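PDB 6D2Y: PbSGBP-B lipoprotein from Prevotella bryantii B14, which probably binds polysaccharide at the bacterial cell surface as a multidomain, magnesium-containing lipoprotein of a polysaccharide utilization locus. Local coordinates for residues 142-147 against 252-257; 193-198 against 214-219. One frame throughout, in Å; residues are numbered along the deposited sequence.

Interaction 1 of 2, residues 142-147 against 252-257; sequences WAKAGE and TSLSGN. With MG (magnesium ion), chain B.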
loop_
_atom_site.group_PDB
_atom_site.type_symbol
_atom_site.label_atom_id
_atom_site.label_comp_id
_atom_site.label_asym_id
_atom_site.label_seq_id
_atom_site.Cartn_x
_atom_site.Cartn_y
_atom_site.Cartn_z
ATOM N N TRP A 142 -3.483 -10.237 -8.113
ATOM C CA TRP A 142 -3.883 -11.511 -8.701
ATOM C C TRP A 142 -4.536 -11.336 -10.071
ATOM O O TRP A 142 -5.468 -12.060 -10.425
ATOM C CB TRP A 142 -4.799 -12.260 -7.737
ATOM C CG TRP A 142 -4.051 -12.926 -6.603
ATOM C CD1 TRP A 142 -3.206 -12.328 -5.715
ATOM C CD2 TRP A 142 -4.083 -14.315 -6.249
ATOM N NE1 TRP A 142 -2.717 -13.254 -4.823
ATOM C CE2 TRP A 142 -3.239 -14.483 -5.131
ATOM C CE3 TRP A 142 -4.745 -15.432 -6.766
ATOM C CZ2 TRP A 142 -3.043 -15.719 -4.525
ATOM C CZ3 TRP A 142 -4.548 -16.651 -6.168
ATOM C CH2 TRP A 142 -3.706 -16.789 -5.058
ATOM N N ALA A 143 -4.012 -10.412 -10.868
ATOM C CA ALA A 143 -4.588 -10.140 -12.175
ATOM C C ALA A 143 -4.262 -11.260 -13.150
ATOM O O ALA A 143 -3.121 -11.723 -13.232
ATOM C CB ALA A 143 -4.071 -8.811 -12.719
ATOM N N LYS A 144 -5.275 -11.690 -13.895
ATOM C CA LYS A 144 -5.101 -12.727 -14.897
ATOM C C LYS A 144 -4.499 -12.148 -16.176
ATOM O O LYS A 144 -4.455 -10.932 -16.383
ATOM C CB LYS A 144 -6.434 -13.408 -15.199
ATOM C CG LYS A 144 -7.335 -13.575 -13.990
ATOM C CD LYS A 144 -8.593 -14.357 -14.333
ATOM C CE LYS A 144 -9.105 -15.119 -13.126
ATOM N NZ LYS A 144 -7.985 -15.638 -12.294
ATOM N N ALA A 145 -4.043 -13.046 -17.049
ATOM C CA ALA A 145 -3.392 -12.633 -18.286
ATOM C C ALA A 145 -4.364 -11.873 -19.179
ATOM O O ALA A 145 -5.479 -12.334 -19.442
ATOM C CB ALA A 145 -2.840 -13.851 -19.026
ATOM N N GLY A 146 -3.936 -10.700 -19.648
ATOM C CA GLY A 146 -4.742 -9.856 -20.498
ATOM C C GLY A 146 -5.429 -8.710 -19.783
ATOM O O GLY A 146 -5.887 -7.771 -20.444
ATOM N N GLU A 147 -5.514 -8.762 -18.456
ATOM C CA GLU A 147 -6.158 -7.705 -17.695
ATOM C C GLU A 147 -5.269 -6.468 -17.629
ATOM O O GLU A 147 -4.038 -6.557 -17.678
ATOM C CB GLU A 147 -6.483 -8.180 -16.278
ATOM C CG GLU A 147 -7.904 -8.693 -16.104
ATOM C CD GLU A 147 -8.005 -9.793 -15.063
ATOM O OE1 GLU A 147 -8.924 -10.634 -15.172
ATOM O OE2 GLU A 147 -7.169 -9.816 -14.134
ATOM N N THR A 252 -17.586 -15.424 -11.764
ATOM C CA THR A 252 -16.999 -14.196 -11.246
ATOM C C THR A 252 -15.785 -14.442 -10.361
ATOM O O THR A 252 -15.244 -13.481 -9.803
ATOM C CB THR A 252 -18.049 -13.406 -10.458
ATOM O OG1 THR A 252 -18.119 -13.911 -9.113
ATOM C CG2 THR A 252 -19.415 -13.527 -11.114
ATOM N N SER A 253 -15.356 -15.694 -10.214
ATOM C CA SER A 253 -14.269 -16.014 -9.298
ATOM C C SER A 253 -12.951 -15.421 -9.778
ATOM O O SER A 253 -12.647 -15.415 -10.974
ATOM C CB SER A 253 -14.126 -17.528 -9.151
ATOM O OG SER A 253 -15.065 -18.050 -8.229
ATOM N N LEU A 254 -12.162 -14.920 -8.828
ATOM C CA LEU A 254 -10.782 -14.553 -9.119
ATOM C C LEU A 254 -9.894 -15.789 -9.155
ATOM O O LEU A 254 -9.097 -15.968 -10.082
ATOM C CB LEU A 254 -10.276 -13.561 -8.072
ATOM C CG LEU A 254 -8.767 -13.335 -8.024
ATOM C CD1 LEU A 254 -8.319 -12.467 -9.191
ATOM C CD2 LEU A 254 -8.367 -12.722 -6.696
ATOM N N SER A 255 -10.024 -16.652 -8.146
ATOM C CA SER A 255 -9.276 -17.905 -8.105
ATOM C C SER A 255 -10.022 -18.839 -7.153
ATOM O O SER A 255 -9.925 -18.684 -5.932
ATOM C CB SER A 255 -7.840 -17.687 -7.660
ATOM O OG SER A 255 -7.120 -18.907 -7.677
ATOM N N GLY A 256 -10.761 -19.788 -7.721
ATOM C CA GLY A 256 -11.486 -20.740 -6.897
ATOM C C GLY A 256 -12.558 -20.058 -6.070
ATOM O O GLY A 256 -13.188 -19.083 -6.498
ATOM N N ASN A 257 -12.761 -20.572 -4.861
ATOM C CA ASN A 257 -13.806 -20.061 -3.990
ATOM C C ASN A 257 -13.492 -18.647 -3.524
ATOM O O ASN A 257 -12.333 -18.255 -3.373
ATOM C CB ASN A 257 -13.986 -20.966 -2.771
ATOM C CG ASN A 257 -14.612 -22.297 -3.120
ATOM O OD1 ASN A 257 -15.463 -22.382 -4.002
ATOM N ND2 ASN A 257 -14.189 -23.349 -2.430
HETATM MG MG MG B . -9.892 -18.341 -3.697
HETATM O O HOH W 1 -7.913 -18.042 -3.944
#
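L254 packs against W142, and this is the tight part of the contact. Its CG stands anti to the backbone N (chi1 166°), which sets it toward W142. Both methyls lie against the tryptophan CB, L254 CD2 at 3.7 Å from W142 CB, and L254 CD1 also comes within 3.1 Å of the carbonyl W142 O. Further out along the tryptophan, the hydroxyl S255 OG lies near the plane of the ring, at its edge, 3.7 Å from W142 CZ3. The indole nitrogen is turned to a different partner, D218 O, and N453 and R455 of strand 449-458 also touch the W142 side chain.

The solvent side is thinner. There the exposed K144 reaches across with a chain that bends only at its last torsion, and the ammonium K144 NZ donates to L254 O at 2.5 Å, shorter than usual and of doubtful exact length. At the root of the same residue, E147 OE2 accepts from K144 N across a type II turn.

Magnesium takes the backbone carbonyls S255 O at 2.3 Å and N257 O at 2.5 Å; D225, D227, D452 and water complete the site. A loop of the IPT/TIG domain thus rests on a metal-binding loop of the glycan-binding domain through an apolar Leu-Trp contact, with one charged lysine probably meeting a backbone carbonyl at the exposed side, while the carbonyls S255 O and N257 O are turned to the metal.

Interaction 2 of 2, residues 193-198 against 214-219; sequences EDMPQH and FQYMDN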
loop_
_atom_site.group_PDB
_atom_site.type_symbol
_atom_site.label_atom_id
_atom_site.label_comp_id
_atom_site.label_asym_id
_atom_site.label_seq_id
_atom_site.Cartn_x
_atom_site.Cartn_y
_atom_site.Cartn_z
ATOM N N GLU A 193 1.091 -13.364 -20.278
ATOM C CA GLU A 193 0.642 -14.692 -19.889
ATOM C C GLU A 193 1.639 -15.412 -18.993
ATOM O O GLU A 193 1.252 -16.357 -18.298
ATOM C CB GLU A 193 0.372 -15.546 -21.129
ATOM C CG GLU A 193 -0.953 -15.255 -21.816
ATOM C CD GLU A 193 -1.932 -16.412 -21.714
ATOM O OE1 GLU A 193 -1.870 -17.164 -20.718
ATOM O OE2 GLU A 193 -2.765 -16.570 -22.631
ATOM N N ASP A 194 2.901 -14.988 -18.976
ATOM C CA ASP A 194 3.970 -15.781 -18.382
ATOM C C ASP A 194 4.825 -14.956 -17.429
ATOM O O ASP A 194 6.039 -15.160 -17.333
ATOM C CB ASP A 194 4.840 -16.406 -19.471
ATOM C CG ASP A 194 5.571 -15.363 -20.300
ATOM O OD1 ASP A 194 5.030 -14.249 -20.469
ATOM O OD2 ASP A 194 6.686 -15.656 -20.781
HETATM N N MSE A 195 4.227 -14.019 -16.702
HETATM C CA MSE A 195 5.017 -13.283 -15.723
HETATM C C MSE A 195 5.228 -14.192 -14.515
HETATM O O MSE A 195 4.281 -14.816 -14.033
HETATM C CB MSE A 195 4.353 -11.960 -15.313
HETATM C CG MSE A 195 4.920 -11.381 -14.020
HETATM SE SE MSE A 195 3.925 -9.884 -13.256
HETATM C CE MSE A 195 4.635 -8.427 -14.313
ATOM N N PRO A 196 6.477 -14.293 -14.061
ATOM C CA PRO A 196 6.791 -15.192 -12.944
ATOM C C PRO A 196 5.988 -14.859 -11.697
ATOM O O PRO A 196 5.816 -13.694 -11.333
ATOM C CB PRO A 196 8.289 -14.966 -12.722
ATOM C CG PRO A 196 8.793 -14.510 -14.047
ATOM C CD PRO A 196 7.686 -13.696 -14.652
ATOM N N GLN A 197 5.508 -15.905 -11.038
ATOM C CA GLN A 197 4.687 -15.773 -9.848
ATOM C C GLN A 197 5.543 -15.924 -8.597
ATOM O O GLN A 197 6.599 -16.565 -8.621
ATOM C CB GLN A 197 3.583 -16.828 -9.855
ATOM C CG GLN A 197 2.485 -16.527 -10.845
ATOM C CD GLN A 197 1.601 -17.723 -11.112
ATOM O OE1 GLN A 197 1.300 -18.498 -10.206
ATOM N NE2 GLN A 197 1.153 -17.864 -12.355
ATOM N N HIS A 198 5.082 -15.309 -7.504
ATOM C CA HIS A 198 5.712 -15.452 -6.190
ATOM C C HIS A 198 7.192 -15.070 -6.229
ATOM O O HIS A 198 8.040 -15.718 -5.608
ATOM C CB HIS A 198 5.536 -16.872 -5.652
ATOM C CG HIS A 198 4.199 -17.474 -5.956
ATOM N ND1 HIS A 198 4.020 -18.439 -6.925
ATOM C CD2 HIS A 198 2.977 -17.248 -5.420
ATOM C CE1 HIS A 198 2.745 -18.781 -6.971
ATOM N NE2 HIS A 198 2.091 -18.073 -6.068
ATOM N N PHE A 214 4.989 -6.282 -3.017
ATOM C CA PHE A 214 4.034 -7.310 -3.401
ATOM C C PHE A 214 4.671 -8.213 -4.443
ATOM O O PHE A 214 5.673 -7.861 -5.070
ATOM C CB PHE A 214 2.733 -6.701 -3.939
ATOM C CG PHE A 214 2.941 -5.546 -4.884
ATOM C CD1 PHE A 214 3.438 -5.752 -6.162
ATOM C CD2 PHE A 214 2.635 -4.252 -4.493
ATOM C CE1 PHE A 214 3.627 -4.691 -7.029
ATOM C CE2 PHE A 214 2.822 -3.188 -5.355
ATOM C CZ PHE A 214 3.319 -3.409 -6.624
ATOM N N GLN A 215 4.067 -9.383 -4.620
ATOM C CA GLN A 215 4.480 -10.336 -5.636
ATOM C C GLN A 215 3.276 -10.688 -6.497
ATOM O O GLN A 215 2.125 -10.485 -6.104
ATOM C CB GLN A 215 5.080 -11.607 -5.013
ATOM C CG GLN A 215 6.340 -11.364 -4.198
ATOM C CD GLN A 215 6.903 -12.639 -3.598
ATOM O OE1 GLN A 215 6.188 -13.625 -3.417
ATOM N NE2 GLN A 215 8.195 -12.626 -3.291
ATOM N N TYR A 216 3.553 -11.216 -7.685
ATOM C CA TYR A 216 2.483 -11.648 -8.576
ATOM C C TYR A 216 1.872 -12.946 -8.058
ATOM O O TYR A 216 2.601 -13.891 -7.749
ATOM C CB TYR A 216 3.031 -11.851 -9.987
ATOM C CG TYR A 216 1.968 -12.204 -10.992
ATOM C CD1 TYR A 216 0.758 -11.522 -11.015
ATOM C CD2 TYR A 216 2.157 -13.237 -11.899
ATOM C CE1 TYR A 216 -0.222 -11.841 -11.930
ATOM C CE2 TYR A 216 1.178 -13.567 -12.816
ATOM C CZ TYR A 216 -0.011 -12.866 -12.824
ATOM O OH TYR A 216 -0.995 -13.184 -13.733
HETATM N N MSE A 217 0.539 -13.003 -7.980
HETATM C CA MSE A 217 -0.167 -14.133 -7.350
HETATM C C MSE A 217 0.303 -14.317 -5.914
HETATM O O MSE A 217 0.507 -15.444 -5.484
HETATM C CB MSE A 217 0.062 -15.453 -8.102
HETATM C CG MSE A 217 -0.386 -15.510 -9.578
HETATM SE SE MSE A 217 -2.293 -15.557 -10.048
HETATM C CE MSE A 217 -2.654 -13.904 -11.011
ATOM N N ASP A 218 0.471 -13.217 -5.182
ATOM C CA ASP A 218 1.096 -13.270 -3.864
ATOM C C ASP A 218 0.311 -14.168 -2.914
ATOM O O ASP A 218 -0.899 -13.999 -2.737
ATOM C CB ASP A 218 1.203 -11.859 -3.289
ATOM C CG ASP A 218 2.374 -11.698 -2.344
ATOM O OD1 ASP A 218 2.892 -12.721 -1.849
ATOM O OD2 ASP A 218 2.776 -10.541 -2.103
ATOM N N ASN A 219 1.008 -15.132 -2.299
ATOM C CA ASN A 219 0.394 -16.005 -1.303
ATOM C C ASN A 219 1.194 -16.043 -0.004
ATOM O O ASN A 219 0.996 -16.948 0.812
ATOM C CB ASN A 219 0.210 -17.424 -1.853
ATOM C CG ASN A 219 1.513 -18.053 -2.316
ATOM O OD1 ASN A 219 2.596 -17.515 -2.088
ATOM N ND2 ASN A 219 1.410 -19.207 -2.968
HETATM O O HOH W 2 6.058 -12.418 -8.938
HETATM O O HOH W 3 -0.454 -17.664 -5.888
#
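With CG anti to the backbone N in both residues (chi1 163° for M195 and -176° for Y216), the selenomethionine and the tyrosine ring are brought together. The chain of M195 then bends at its third torsion, and SE sits over one face of the ring, 4.2 Å from the centroid of Y216, in a Met-aromatic contact. Q197 approaches the same tyrosine obliquely, its CG 3.5 Å from Y216 CD2, with the amide almost perpendicular to the ring. That CG also meets M217, whose own CG lies over the centre of the tyrosine ring. The ring is thereby sandwiched between M195 SE on one face and M217 CG on the other, with Q197 CG on the M217 side, while its hydroxyl is bonded to A143 O.

Beside this cluster the two backbones are joined directly. H198 N donates to Y216 O at 2.9 Å, nearly straight and in the carbonyl plane. Water 2 makes a second, indirect link, giving a proton to P196 O and accepting one from Y216 N.

At the exposed end the H198 imidazole passes beside M217 and N219, its plane only 17° from that of the N219 amide. H198 NE2 comes close to M217 O, but at a poor angle; water 3 joins them instead, 2.6 Å from H198 NE2 and donating to M217 O.

The type II turn Q215-D218 leads out of strand 208-215, and D218 OD2 accepts from Q215 N while D218 OD1 forms a salt bridge with R220. The loop after strand 186-190 and the turn after strand 208-215 are thus joined by a Met-aromatic contact between the buried M195 (here selenomethionine) and Y216, and by a hydrated polar fringe where water supplies what the direct geometry does not.

From the N terminus, the chain leaves strand 134-138 and enters 142-147, runs through the strands from 148-154 to 186-190 to reach 193-198, forms the hairpin of strands 200-205 and 208-215, and returns at 214-219, where interaction 2 closes the short loop. It then passes into the glycan-binding domain and reaches 252-257, closing the longer loop of interaction 1. Interaction 2 is nested inside interaction 1, their centres about 12 Å apart. Two probable hydrogen bonds and the packing of M217 CE on A143 O join the contacts. The 142-147 loop therefore touches both the interdomain connection and the metal-binding loop.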